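Local coordinates for protein orotidine 5'-phosphate decarboxylase (Streptomyces avermitilis, PDB 3V75) that probably catalyses the decarboxylation of orotidine 5'-phosphate to UMP, the last step of de novo UMP biosynthesis, as a dimer of closed TIM barrels, at residues F27-S32 with E211-S216; P47-L52 with F89-S94; V79-P84 with L113-A118; G222-D227 with Q247-A252; R271-H276 with D288-E293. One frame throughout, in Å; residues are numbered along the deposited sequence. Where two conformers were deposited one is given.

Interaction 1: residues F27-S32 with E211-S216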
# COMPACT_ATOMS: atom_id res chain seq x y z
N PHE A 27 12.49 -12.64 13.82
CA PHE A 27 11.21 -12.16 14.28
C PHE A 27 10.32 -13.26 14.89
O PHE A 27 9.72 -13.04 15.96
CB PHE A 27 10.47 -11.42 13.17
CG PHE A 27 9.11 -10.99 13.55
CD1 PHE A 27 8.94 -9.99 14.50
CD2 PHE A 27 7.99 -11.56 12.98
CE1 PHE A 27 7.65 -9.55 14.85
CE2 PHE A 27 6.71 -11.15 13.34
CZ PHE A 27 6.55 -10.16 14.30
N GLY A 28 10.24 -14.43 14.26
CA GLY A 28 9.33 -15.46 14.76
C GLY A 28 9.71 -15.84 16.19
O GLY A 28 8.83 -15.97 17.08
N ALA A 29 11.01 -16.01 16.44
CA ALA A 29 11.49 -16.33 17.77
C ALA A 29 11.24 -15.17 18.75
O ALA A 29 10.84 -15.40 19.91
CB ALA A 29 12.99 -16.67 17.74
N ARG A 30 11.52 -13.94 18.33
CA ARG A 30 11.33 -12.79 19.23
C ARG A 30 9.84 -12.62 19.56
O ARG A 30 9.50 -12.30 20.71
CB ARG A 30 11.91 -11.52 18.61
CG ARG A 30 13.44 -11.60 18.44
CD ARG A 30 14.03 -10.24 18.03
NE ARG A 30 13.54 -9.77 16.73
CZ ARG A 30 12.85 -8.65 16.53
NH1 ARG A 30 12.53 -7.85 17.55
NH2 ARG A 30 12.45 -8.32 15.30
N LEU A 31 8.98 -12.83 18.58
CA LEU A 31 7.54 -12.68 18.77
C LEU A 31 7.02 -13.78 19.74
O LEU A 31 6.24 -13.50 20.65
CB LEU A 31 6.84 -12.79 17.41
CG LEU A 31 5.31 -12.90 17.50
CD1 LEU A 31 4.75 -11.58 18.09
CD2 LEU A 31 4.72 -13.18 16.17
N SER A 32 7.45 -15.02 19.53
CA SER A 32 7.06 -16.14 20.40
C SER A 32 7.45 -15.81 21.84
O SER A 32 6.64 -15.99 22.79
CB SER A 32 7.74 -17.44 19.93
OG SER A 32 7.39 -18.53 20.77
N GLU A 211 11.92 -23.61 10.69
CA GLU A 211 12.33 -22.55 11.61
C GLU A 211 11.72 -22.81 12.98
O GLU A 211 10.53 -23.12 13.08
CB GLU A 211 11.85 -21.19 11.15
CG GLU A 211 12.57 -20.77 9.95
CD GLU A 211 13.98 -20.26 10.29
OE1 GLU A 211 14.16 -19.59 11.34
OE2 GLU A 211 14.91 -20.51 9.50
N GLU A 212 12.53 -22.69 14.02
CA GLU A 212 12.04 -22.96 15.36
C GLU A 212 12.27 -21.75 16.23
O GLU A 212 13.31 -21.09 16.12
CB GLU A 212 12.77 -24.16 15.94
CG GLU A 212 12.59 -25.44 15.15
CD GLU A 212 11.27 -26.14 15.44
OE1 GLU A 212 10.50 -25.63 16.32
OE2 GLU A 212 11.00 -27.23 14.84
N PRO A 213 11.35 -21.47 17.17
CA PRO A 213 10.10 -22.17 17.49
C PRO A 213 8.98 -21.76 16.55
O PRO A 213 7.91 -22.40 16.53
CB PRO A 213 9.80 -21.67 18.92
CG PRO A 213 10.37 -20.32 18.96
CD PRO A 213 11.61 -20.36 18.10
N LEU A 214 9.22 -20.72 15.76
CA LEU A 214 8.20 -20.17 14.88
C LEU A 214 8.95 -19.40 13.78
O LEU A 214 9.94 -18.70 14.07
CB LEU A 214 7.32 -19.20 15.68
CG LEU A 214 6.10 -18.57 14.98
CD1 LEU A 214 5.12 -19.64 14.50
CD2 LEU A 214 5.40 -17.53 15.84
N GLY A 215 8.45 -19.46 12.56
CA GLY A 215 9.04 -18.71 11.46
C GLY A 215 8.67 -17.23 11.50
O GLY A 215 7.79 -16.81 12.27
N SER A 216 9.31 -16.43 10.64
CA SER A 216 9.11 -14.98 10.64
C SER A 216 8.08 -14.46 9.65
O SER A 216 7.81 -13.26 9.64
CB SER A 216 10.44 -14.26 10.36
OG SER A 216 11.39 -14.52 11.37
O HOH W 1 13.36 -12.61 10.95
O HOH W 2 12.15 -17.35 13.93

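Interaction 2: residues P47-L52 with F89-S94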
# COMPACT_ATOMS: atom_id res chain seq x y z
N PRO A 47 -5.25 6.05 15.44
CA PRO A 47 -5.74 7.40 15.76
C PRO A 47 -6.65 7.92 14.64
O PRO A 47 -6.36 8.96 14.01
CB PRO A 47 -4.46 8.25 15.84
CG PRO A 47 -3.49 7.50 14.90
CD PRO A 47 -3.81 6.03 15.12
N HIS A 48 -7.75 7.22 14.37
CA HIS A 48 -8.74 7.76 13.44
C HIS A 48 -9.56 8.85 14.09
O HIS A 48 -9.59 8.99 15.33
CB HIS A 48 -9.63 6.68 12.82
CG HIS A 48 -10.18 5.68 13.78
ND1 HIS A 48 -11.16 5.99 14.71
CD2 HIS A 48 -9.92 4.35 13.93
CE1 HIS A 48 -11.48 4.90 15.39
NE2 HIS A 48 -10.73 3.89 14.94
N ALA A 49 -10.23 9.64 13.27
CA ALA A 49 -10.96 10.79 13.80
C ALA A 49 -12.00 10.42 14.87
O ALA A 49 -12.16 11.18 15.82
CB ALA A 49 -11.64 11.61 12.66
N SER A 50 -12.68 9.27 14.73
CA SER A 50 -13.67 8.79 15.70
C SER A 50 -12.99 8.67 17.08
O SER A 50 -13.41 9.29 18.06
CB SER A 50 -14.21 7.43 15.25
OG SER A 50 -15.33 7.01 15.98
N LEU A 51 -11.92 7.86 17.15
CA LEU A 51 -11.23 7.65 18.44
C LEU A 51 -10.66 8.94 18.99
O LEU A 51 -10.70 9.18 20.21
CB LEU A 51 -10.16 6.54 18.38
CG LEU A 51 -10.58 5.10 18.75
CD1 LEU A 51 -9.53 4.06 18.34
CD2 LEU A 51 -10.92 5.01 20.28
N LEU A 52 -10.11 9.80 18.12
CA LEU A 52 -9.57 11.06 18.62
C LEU A 52 -10.69 11.91 19.27
O LEU A 52 -10.50 12.45 20.37
CB LEU A 52 -8.90 11.89 17.51
CG LEU A 52 -7.61 11.34 16.88
CD1 LEU A 52 -7.11 12.25 15.74
CD2 LEU A 52 -6.53 11.20 17.94
N PHE A 89 -1.97 8.04 10.08
CA PHE A 89 -0.87 9.00 10.19
C PHE A 89 -0.68 9.71 8.83
O PHE A 89 -0.49 10.92 8.76
CB PHE A 89 0.41 8.26 10.62
CG PHE A 89 0.32 7.65 11.99
CD1 PHE A 89 0.84 8.33 13.10
CD2 PHE A 89 -0.31 6.43 12.17
CE1 PHE A 89 0.75 7.78 14.38
CE2 PHE A 89 -0.41 5.86 13.46
CZ PHE A 89 0.13 6.55 14.57
N GLU A 90 -0.75 8.92 7.74
CA GLU A 90 -0.47 9.46 6.40
C GLU A 90 -1.45 10.53 6.01
O GLU A 90 -1.15 11.39 5.18
CB GLU A 90 -0.54 8.34 5.35
CG GLU A 90 0.54 7.31 5.47
CD GLU A 90 0.44 6.28 4.37
OE1 GLU A 90 0.10 6.65 3.22
OE2 GLU A 90 0.67 5.09 4.65
N ARG A 91 -2.67 10.47 6.57
CA ARG A 91 -3.69 11.46 6.23
C ARG A 91 -3.27 12.88 6.61
O ARG A 91 -3.81 13.85 6.08
CB ARG A 91 -5.07 11.09 6.84
CG ARG A 91 -5.09 11.20 8.35
CD ARG A 91 -6.29 10.42 8.90
NE ARG A 91 -6.36 10.46 10.37
CZ ARG A 91 -7.12 11.32 11.05
NH1 ARG A 91 -7.84 12.23 10.39
NH2 ARG A 91 -7.14 11.29 12.39
N PHE A 92 -2.29 12.98 7.52
CA PHE A 92 -1.72 14.29 7.87
C PHE A 92 -0.39 14.59 7.14
O PHE A 92 0.30 15.55 7.48
CB PHE A 92 -1.56 14.43 9.40
CG PHE A 92 -2.87 14.37 10.13
CD1 PHE A 92 -3.87 15.31 9.88
CD2 PHE A 92 -3.13 13.32 11.01
CE1 PHE A 92 -5.12 15.23 10.56
CE2 PHE A 92 -4.38 13.24 11.69
CZ PHE A 92 -5.34 14.19 11.46
N GLY A 93 -0.06 13.81 6.12
CA GLY A 93 1.15 14.05 5.33
C GLY A 93 2.42 13.82 6.14
O GLY A 93 2.46 12.99 7.08
N SER A 94 3.48 14.54 5.76
CA SER A 94 4.79 14.33 6.36
C SER A 94 4.78 14.56 7.87
O SER A 94 5.47 13.85 8.60
CB SER A 94 5.83 15.24 5.70
OG SER A 94 5.46 16.60 5.81

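Interaction 3: residues V79-P84 with L113-A118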
# COMPACT_ATOMS: atom_id res chain seq x y z
N VAL A 79 2.66 -4.34 26.80
CA VAL A 79 2.08 -5.17 25.74
C VAL A 79 3.13 -5.79 24.87
O VAL A 79 4.21 -5.20 24.65
CB VAL A 79 1.06 -4.42 24.79
CG1 VAL A 79 -0.12 -3.82 25.60
CG2 VAL A 79 1.76 -3.38 23.95
N ALA A 80 2.85 -7.01 24.42
CA ALA A 80 3.81 -7.75 23.58
C ALA A 80 4.07 -7.01 22.25
O ALA A 80 5.22 -6.90 21.82
CB ALA A 80 3.34 -9.16 23.30
N VAL A 81 3.01 -6.53 21.61
CA VAL A 81 3.10 -6.01 20.25
C VAL A 81 2.18 -4.82 20.11
O VAL A 81 1.07 -4.81 20.68
CB VAL A 81 2.64 -7.09 19.22
CG1 VAL A 81 2.96 -6.67 17.77
CG2 VAL A 81 3.25 -8.45 19.53
N PHE A 82 2.60 -3.81 19.34
CA PHE A 82 1.68 -2.77 18.85
C PHE A 82 1.54 -2.85 17.35
O PHE A 82 2.49 -3.28 16.67
CB PHE A 82 2.26 -1.38 19.08
CG PHE A 82 2.19 -0.90 20.49
CD1 PHE A 82 0.95 -0.66 21.11
CD2 PHE A 82 3.35 -0.58 21.18
CE1 PHE A 82 0.89 -0.14 22.41
CE2 PHE A 82 3.30 -0.04 22.48
CZ PHE A 82 2.06 0.15 23.10
N LYS A 83 0.41 -2.40 16.83
CA LYS A 83 0.22 -2.34 15.38
C LYS A 83 -0.29 -0.97 14.99
O LYS A 83 -1.50 -0.73 14.95
CB LYS A 83 -0.74 -3.44 14.91
CG LYS A 83 -0.92 -3.48 13.38
CD LYS A 83 -1.70 -4.69 12.91
CE LYS A 83 -3.21 -4.57 13.16
NZ LYS A 83 -3.87 -3.50 12.37
N PRO A 84 0.62 -0.03 14.71
CA PRO A 84 0.13 1.25 14.17
C PRO A 84 -0.44 1.04 12.78
O PRO A 84 0.13 0.27 12.00
CB PRO A 84 1.40 2.12 14.07
CG PRO A 84 2.53 1.12 14.08
CD PRO A 84 2.08 -0.07 14.86
N LEU A 113 7.16 -5.04 20.53
CA LEU A 113 7.37 -5.27 19.11
C LEU A 113 6.42 -4.38 18.36
O LEU A 113 5.32 -4.09 18.85
CB LEU A 113 7.11 -6.74 18.77
CG LEU A 113 8.09 -7.69 19.47
CD1 LEU A 113 7.73 -9.13 19.14
CD2 LEU A 113 9.52 -7.42 19.01
N VAL A 114 6.80 -3.95 17.16
CA VAL A 114 5.93 -3.13 16.33
C VAL A 114 5.70 -3.78 14.97
O VAL A 114 6.66 -4.05 14.23
CB VAL A 114 6.52 -1.72 16.13
CG1 VAL A 114 5.69 -0.90 15.11
CG2 VAL A 114 6.56 -0.99 17.50
N VAL A 115 4.44 -4.02 14.66
CA VAL A 115 4.02 -4.47 13.36
C VAL A 115 3.48 -3.27 12.63
O VAL A 115 2.44 -2.71 13.00
CB VAL A 115 2.91 -5.55 13.48
CG1 VAL A 115 2.36 -5.90 12.08
CG2 VAL A 115 3.46 -6.75 14.20
N MSE A 116 4.18 -2.84 11.58
CA MSE A 116 3.73 -1.69 10.81
C MSE A 116 2.60 -2.15 9.88
O MSE A 116 2.84 -2.93 8.93
CB MSE A 116 4.89 -1.11 10.01
CG MSE A 116 4.43 -0.03 9.04
SE MSE A 116 3.82 1.60 9.95
CE MSE A 116 5.49 2.06 10.79
N ASP A 117 1.37 -1.69 10.12
CA ASP A 117 0.29 -2.07 9.22
C ASP A 117 0.14 -1.02 8.13
O ASP A 117 -0.53 0.02 8.28
CB ASP A 117 -1.03 -2.29 9.99
CG ASP A 117 -2.03 -3.03 9.19
OD1 ASP A 117 -1.85 -3.19 7.94
OD2 ASP A 117 -3.04 -3.51 9.77
N ALA A 118 0.84 -1.28 7.03
CA ALA A 118 0.91 -0.36 5.90
C ALA A 118 0.45 -1.02 4.59
O ALA A 118 0.25 -0.34 3.56
CB ALA A 118 2.32 0.17 5.76

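Interaction 4: residues G222-D227 with Q247-A252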
# COMPACT_ATOMS: atom_id res chain seq x y z
N GLY A 222 -8.44 -13.00 9.37
CA GLY A 222 -9.45 -12.37 10.21
C GLY A 222 -10.11 -13.33 11.19
O GLY A 222 -10.55 -14.42 10.79
N ALA A 223 -10.17 -12.91 12.47
CA ALA A 223 -10.68 -13.79 13.53
C ALA A 223 -12.18 -13.99 13.45
O ALA A 223 -12.71 -14.88 14.13
CB ALA A 223 -10.33 -13.23 14.93
N THR A 224 -12.89 -13.14 12.71
CA THR A 224 -14.35 -13.27 12.64
C THR A 224 -14.82 -14.08 11.43
O THR A 224 -16.02 -14.20 11.19
CB THR A 224 -15.06 -11.89 12.63
OG1 THR A 224 -14.63 -11.14 11.49
CG2 THR A 224 -14.73 -11.09 13.89
N LEU A 225 -13.90 -14.62 10.64
CA LEU A 225 -14.30 -15.47 9.52
C LEU A 225 -14.85 -16.82 9.99
O LEU A 225 -14.42 -17.34 11.03
CB LEU A 225 -13.09 -15.71 8.60
CG LEU A 225 -12.77 -14.50 7.74
CD1 LEU A 225 -11.39 -14.67 7.10
CD2 LEU A 225 -13.83 -14.34 6.66
N GLY A 226 -15.79 -17.38 9.22
CA GLY A 226 -16.46 -18.62 9.59
C GLY A 226 -16.00 -19.87 8.85
O GLY A 226 -16.44 -20.99 9.16
N ASP A 227 -15.11 -19.67 7.88
CA ASP A 227 -14.70 -20.78 7.01
C ASP A 227 -13.20 -21.08 7.14
O ASP A 227 -12.60 -21.67 6.24
CB ASP A 227 -15.10 -20.52 5.54
CG ASP A 227 -14.66 -19.15 5.03
OD1 ASP A 227 -13.87 -18.41 5.72
OD2 ASP A 227 -15.10 -18.77 3.90
N GLN A 247 -18.06 -9.75 17.93
CA GLN A 247 -18.91 -10.92 18.10
C GLN A 247 -18.26 -12.19 17.51
O GLN A 247 -17.85 -12.20 16.35
CB GLN A 247 -20.26 -10.61 17.43
CG GLN A 247 -21.23 -11.76 17.33
CD GLN A 247 -21.42 -12.42 18.67
OE1 GLN A 247 -21.84 -11.77 19.65
NE2 GLN A 247 -21.06 -13.74 18.75
N GLY A 248 -18.12 -13.25 18.32
CA GLY A 248 -17.56 -14.51 17.84
C GLY A 248 -16.04 -14.55 17.87
O GLY A 248 -15.42 -15.59 17.53
N ALA A 249 -15.43 -13.40 18.21
CA ALA A 249 -13.98 -13.28 18.31
C ALA A 249 -13.59 -12.67 19.66
O ALA A 249 -12.63 -11.89 19.78
CB ALA A 249 -13.38 -12.48 17.18
N ALA A 250 -14.33 -13.06 20.67
CA ALA A 250 -13.90 -12.80 22.02
C ALA A 250 -12.69 -13.73 22.28
O ALA A 250 -12.54 -14.76 21.62
CB ALA A 250 -15.06 -13.14 22.96
N PRO A 251 -11.85 -13.38 23.26
CA PRO A 251 -10.74 -14.25 23.63
C PRO A 251 -11.14 -15.72 23.79
O PRO A 251 -10.45 -16.61 23.26
CB PRO A 251 -10.29 -13.67 24.96
CG PRO A 251 -10.47 -12.20 24.72
CD PRO A 251 -11.80 -12.11 24.01
N ALA A 252 -12.25 -15.99 24.47
CA ALA A 252 -12.63 -17.38 24.71
C ALA A 252 -12.96 -18.15 23.43
O ALA A 252 -12.92 -19.38 23.42
CB ALA A 252 -13.81 -17.45 25.70
O HOH W 3 -15.13 -15.71 14.87
O HOH W 4 -17.49 -14.19 14.25

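Interaction 5: residues R271-H276 with D288-E293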
# COMPACT_ATOMS: atom_id res chain seq x y z
N ARG A 271 -10.41 -1.13 19.30
CA ARG A 271 -11.34 -0.41 20.18
C ARG A 271 -11.46 -0.99 21.61
O ARG A 271 -11.58 -0.22 22.57
CB ARG A 271 -12.73 -0.37 19.54
CG ARG A 271 -13.71 0.48 20.37
CD ARG A 271 -15.06 0.75 19.68
NE ARG A 271 -15.86 1.61 20.53
CZ ARG A 271 -15.60 2.89 20.79
NH1 ARG A 271 -14.56 3.50 20.18
NH2 ARG A 271 -16.37 3.57 21.63
N GLY A 272 -11.41 -2.32 21.75
CA GLY A 272 -11.57 -2.95 23.05
C GLY A 272 -10.59 -2.44 24.08
O GLY A 272 -10.88 -2.47 25.31
N VAL A 273 -9.41 -2.01 23.62
CA VAL A 273 -8.45 -1.35 24.52
C VAL A 273 -8.50 0.17 24.38
O VAL A 273 -8.62 0.90 25.38
CB VAL A 273 -6.99 -1.86 24.27
CG1 VAL A 273 -5.97 -1.00 25.00
CG2 VAL A 273 -6.87 -3.33 24.73
N LEU A 274 -8.41 0.65 23.15
CA LEU A 274 -8.27 2.08 22.90
C LEU A 274 -9.44 2.93 23.37
O LEU A 274 -9.23 4.12 23.68
CB LEU A 274 -8.00 2.35 21.41
CG LEU A 274 -6.70 1.70 20.87
CD1 LEU A 274 -6.62 1.86 19.34
CD2 LEU A 274 -5.41 2.27 21.55
N ARG A 275 -10.65 2.38 23.39
CA ARG A 275 -11.78 3.22 23.83
C ARG A 275 -11.63 3.67 25.28
O ARG A 275 -12.33 4.60 25.71
CB ARG A 275 -13.12 2.51 23.68
CG ARG A 275 -13.34 1.35 24.64
CD ARG A 275 -14.73 0.78 24.38
NE ARG A 275 -15.07 -0.34 25.26
CZ ARG A 275 -15.58 -0.21 26.48
NH1 ARG A 275 -15.76 1.00 26.99
NH2 ARG A 275 -15.87 -1.30 27.20
N HIS A 276 -10.76 3.01 26.04
CA HIS A 276 -10.56 3.36 27.45
C HIS A 276 -9.63 4.53 27.68
O HIS A 276 -9.56 5.06 28.79
CB HIS A 276 -10.08 2.14 28.23
CG HIS A 276 -11.10 1.06 28.26
ND1 HIS A 276 -12.21 1.13 29.06
CD2 HIS A 276 -11.22 -0.08 27.54
CE1 HIS A 276 -12.96 0.05 28.86
NE2 HIS A 276 -12.38 -0.70 27.94
N ASP A 288 -4.34 -5.61 29.95
CA ASP A 288 -3.98 -6.76 30.80
C ASP A 288 -5.12 -7.78 30.76
O ASP A 288 -4.88 -9.00 30.74
CB ASP A 288 -3.78 -6.36 32.27
CG ASP A 288 -2.47 -5.64 32.53
OD1 ASP A 288 -1.60 -5.63 31.63
OD2 ASP A 288 -2.32 -5.07 33.64
N ARG A 289 -6.36 -7.30 30.77
CA ARG A 289 -7.50 -8.22 30.79
C ARG A 289 -7.60 -9.03 29.49
O ARG A 289 -7.81 -10.26 29.52
CB ARG A 289 -8.81 -7.50 31.04
CG ARG A 289 -9.99 -8.41 30.78
CD ARG A 289 -11.32 -7.67 31.03
NE ARG A 289 -11.27 -6.32 30.46
CZ ARG A 289 -11.78 -5.92 29.29
NH1 ARG A 289 -11.68 -4.63 28.94
NH2 ARG A 289 -12.45 -6.76 28.51
N PHE A 290 -7.48 -8.36 28.35
CA PHE A 290 -7.47 -9.10 27.09
C PHE A 290 -6.35 -10.12 27.05
O PHE A 290 -6.59 -11.28 26.69
CB PHE A 290 -7.37 -8.18 25.87
CG PHE A 290 -8.68 -7.64 25.41
CD1 PHE A 290 -9.51 -8.41 24.62
CD2 PHE A 290 -9.11 -6.38 25.79
CE1 PHE A 290 -10.74 -7.93 24.17
CE2 PHE A 290 -10.34 -5.89 25.37
CZ PHE A 290 -11.15 -6.67 24.55
N ALA A 291 -5.13 -9.71 27.41
CA ALA A 291 -4.01 -10.63 27.31
C ALA A 291 -4.25 -11.83 28.22
O ALA A 291 -3.95 -12.99 27.85
CB ALA A 291 -2.72 -9.95 27.68
N GLU A 292 -4.76 -11.58 29.43
CA GLU A 292 -4.98 -12.69 30.35
C GLU A 292 -6.08 -13.62 29.88
O GLU A 292 -5.97 -14.85 30.02
CB GLU A 292 -5.30 -12.19 31.75
CG GLU A 292 -5.62 -13.30 32.71
CD GLU A 292 -4.52 -14.43 32.74
OE1 GLU A 292 -4.86 -15.63 32.93
OE2 GLU A 292 -3.31 -14.12 32.55
N GLU A 293 -7.16 -13.06 29.35
CA GLU A 293 -8.24 -13.91 28.88
C GLU A 293 -7.82 -14.77 27.70
O GLU A 293 -8.23 -15.94 27.58
CB GLU A 293 -9.44 -13.08 28.45
CG GLU A 293 -10.14 -12.45 29.63
CD GLU A 293 -11.29 -11.54 29.18
OE1 GLU A 293 -11.45 -11.21 27.97
OE2 GLU A 293 -12.02 -11.08 30.09
O HOH W 5 -12.96 -3.25 26.80

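Interaction 1: residues F27-S32 with E211-S216
With its OG turned anti to its own carbonyl carbon (chi1 -62°), S216 reaches the first turn of helix 27-38, while L214, its CG anti to the backbone N (chi1 -176°), lays CB and CD2 beside the G28 carbonyl. The serine hydroxyl accepts the one direct hydrogen bond between the segments, from G28 N to S216 OG at 3.1 Å, with 158° at the hydrogen. A water bound to that same OG accepts the N-H of F27, and a second water donates to L214 O at 2.6 Å while weakly accepting from A29 N. Replacing S216 by an alanine would probably leave the G28 N-H without its acceptor and that first water without one of its anchors. G28 lies so close to the loop that its CA approaches G215 O at 3.2 Å, where a side chain would clash with the carbonyls of L214 and G215. P213, behind a cis peptide, sets CD 4.0 Å from A29 CB and CG beside S32 CB and OG. The N-H groups of the first turn, without partners earlier in the helix, are taken by the S216 hydroxyl and two bridging waters, weakly at A29, tying helix 27-38 to the loop before strand 217-221.

Interaction 2: residues P47-L52 with F89-S94
A buried contact of mixed character, one charged hydrogen bond beside a proline-aromatic touch, joins the loop between strand 42-45 and helix 49-54 to the turn that separates helix 86-90 from helix 93-109. P47 CG sits over one face of the F89 ring, offset toward its rim, with the proline crossing at about a right angle; in this CH-pi contact CG is 4.1 Å from the ring centroid and 26° off the normal, with CE2 and CZ the ring atoms nearest to it. R91 has its CG between the backbone N and the carbonyl carbon (chi1 68°), and the chain then runs extended to NE, which carries the guanidinium across to the loop. There R91 NH2 donates to P47 O at 2.9 Å, in the carbonyl plane but tilted 17° out of the guanidinium plane. L52, coming from the opposite direction, brings CD1 to the edge of the same group, 3.5 Å from R91 NH2, while F92 CZ lies over one of its faces, toward the rim. The other terminal nitrogen, NH1, forms salt bridges with D59 and with E132 of the second subunit, so one arginine serves a loop within its own chain and the dimer interface together. Such a gathering of loops at the C-terminal ends of the strands is what a TIM barrel shows on the side that carries its active site.

Interaction 3: residues V79-P84 with L113-A118
K83 and D117 meet in a salt bridge, K83 NZ to D117 OD2 at 2.7 Å, in which the carboxylate uses its anti lone pair, the one away from its other oxygen. The lysine's CG and CD, placed by the extended first two torsions, lie against D117 CB; the bends at chi3 and chi4 (76° and 66°) then turn NZ back to OD2. OD1 of the aspartate is taken up separately, by K119, the predicted proton donor, and by the hydroxyl of T147, so both oxygens of this buried group are engaged. The backbones of strands 81-84 and 113-118 are joined as parallel neighbours. L113 N donates to A80 O, F82 N to L113 O at 2.8 Å, V115 N to F82 O at 2.9 Å, and D117 N to P84 O, the last almost straight on the carbonyl at 177°. The other edges of the two strands are paired as well: the N-H of V114 goes to D144, and backbone bonds link V81 and K83 to strand 42-45. On one face V81 CG1 touches V115 CG2 at 3.6 Å; on the other P84 CD rests on V114 CG1. Parallel strands joined through a helical crossover build the TIM barrel, and K83, D117 and K119 are consistent with the charged Lys-Asp network of the active site in OMP decarboxylases.

Interaction 4: residues G222-D227 with Q247-A252
A223 and T224 meet A249 where two loops of the TIM barrel come together, the one after strand 217-221 and the one after strand 239-241. T224 is the side chain to follow. Its CB carries two branches, held with OG1 between the backbone N and the carbonyl carbon (chi1 60°) and the methyl anti to the carbonyl carbon. That leaves CG2 facing the other loop, where it touches A249 CB at 3.8 Å and lies a looser 4.1 Å from the carbonyl oxygen of Q247. OG1, the polar branch, turns to a different loop and makes a weak hydrogen bond with the hydroxyl of S178. A223 adds its own methyl, so A249 CB is met by two methyl groups, A223 CB and T224 CG2. The turn from G222 to L225 is a type I beta turn, and it places A223 and T224 at its two central positions. On the polar side the loops are bridged by water instead of by direct bonds. At the phi of G248, 84°, a CB would collide with the carbonyl oxygen of Q247, which explains the glycine. Nearby, one water lies 2.9 Å from Q247 O and only weakly reaches T224 O. Another sits evenly between the two loops, 2.7 Å from A223 O and 2.7 Å from G248 O.

Interaction 5: residues R271-H276 with D288-E293
Within 288-293, R289 and F290 meet G272, V273 and H276. In sequence order the first is R289, whose chain leaves with CG anti to the backbone N (chi1 168°) and bends at chi3, bringing NH1 toward G272 O and H276. It does not bond H276 directly; NH1 stays 4.1 Å from H276 NE2, with ring and guanidinium planes 79° apart. A single water fills the role, accepting from R289 NH1 at 2.8 Å, donating to G272 O at 2.7 Å, and lying 2.9 Å from H276 NE2. The water is in the plane of both the imidazole and the guanidinium. Next comes F290, its ring presenting an edge to the G272 carbonyl, with CE2 3.5 Å from G272 O. Its CD2 lies 3.9 Å from V273 CG2, the two side chains running antiparallel past each other. The absence of a side chain at G272 matters here, because a CB would run into F290 CZ. Replacing F290 with an alanine would probably open a gap beside G272 and V273 and strip V273 CG2 of its aromatic neighbour. Around this pair, F290 also touches L41 and P251, V273 packs on L75 of helix 61-75, and H276 leans on A282 and A286, so the short helix 271-274 is wedged between the C-terminal helix and helix 61-75.

In the fold
All five contacts belong to one eight-stranded barrel, whose strands 81-84 and 113-120 form interaction 3 near its centre. Interactions 1 and 2 lie on opposite sides of that centre, their own centres about 32 Å apart, and each touches interaction 3: L31 packs on L113 and V81, F89 on P84. Along the chain, interaction 1 spans both 2 and 3, whose segments alternate, while 4 and 5 follow in series. Interaction 5 meets interaction 2 through L51 and L274, and interaction 4 through P251 and F290. Packing thus links interaction 1 to 3, 3 to 2, 2 to 5 and 5 to 4, so helices 27-38 and 280-299, near the two ends of the chain, both lie against the barrel.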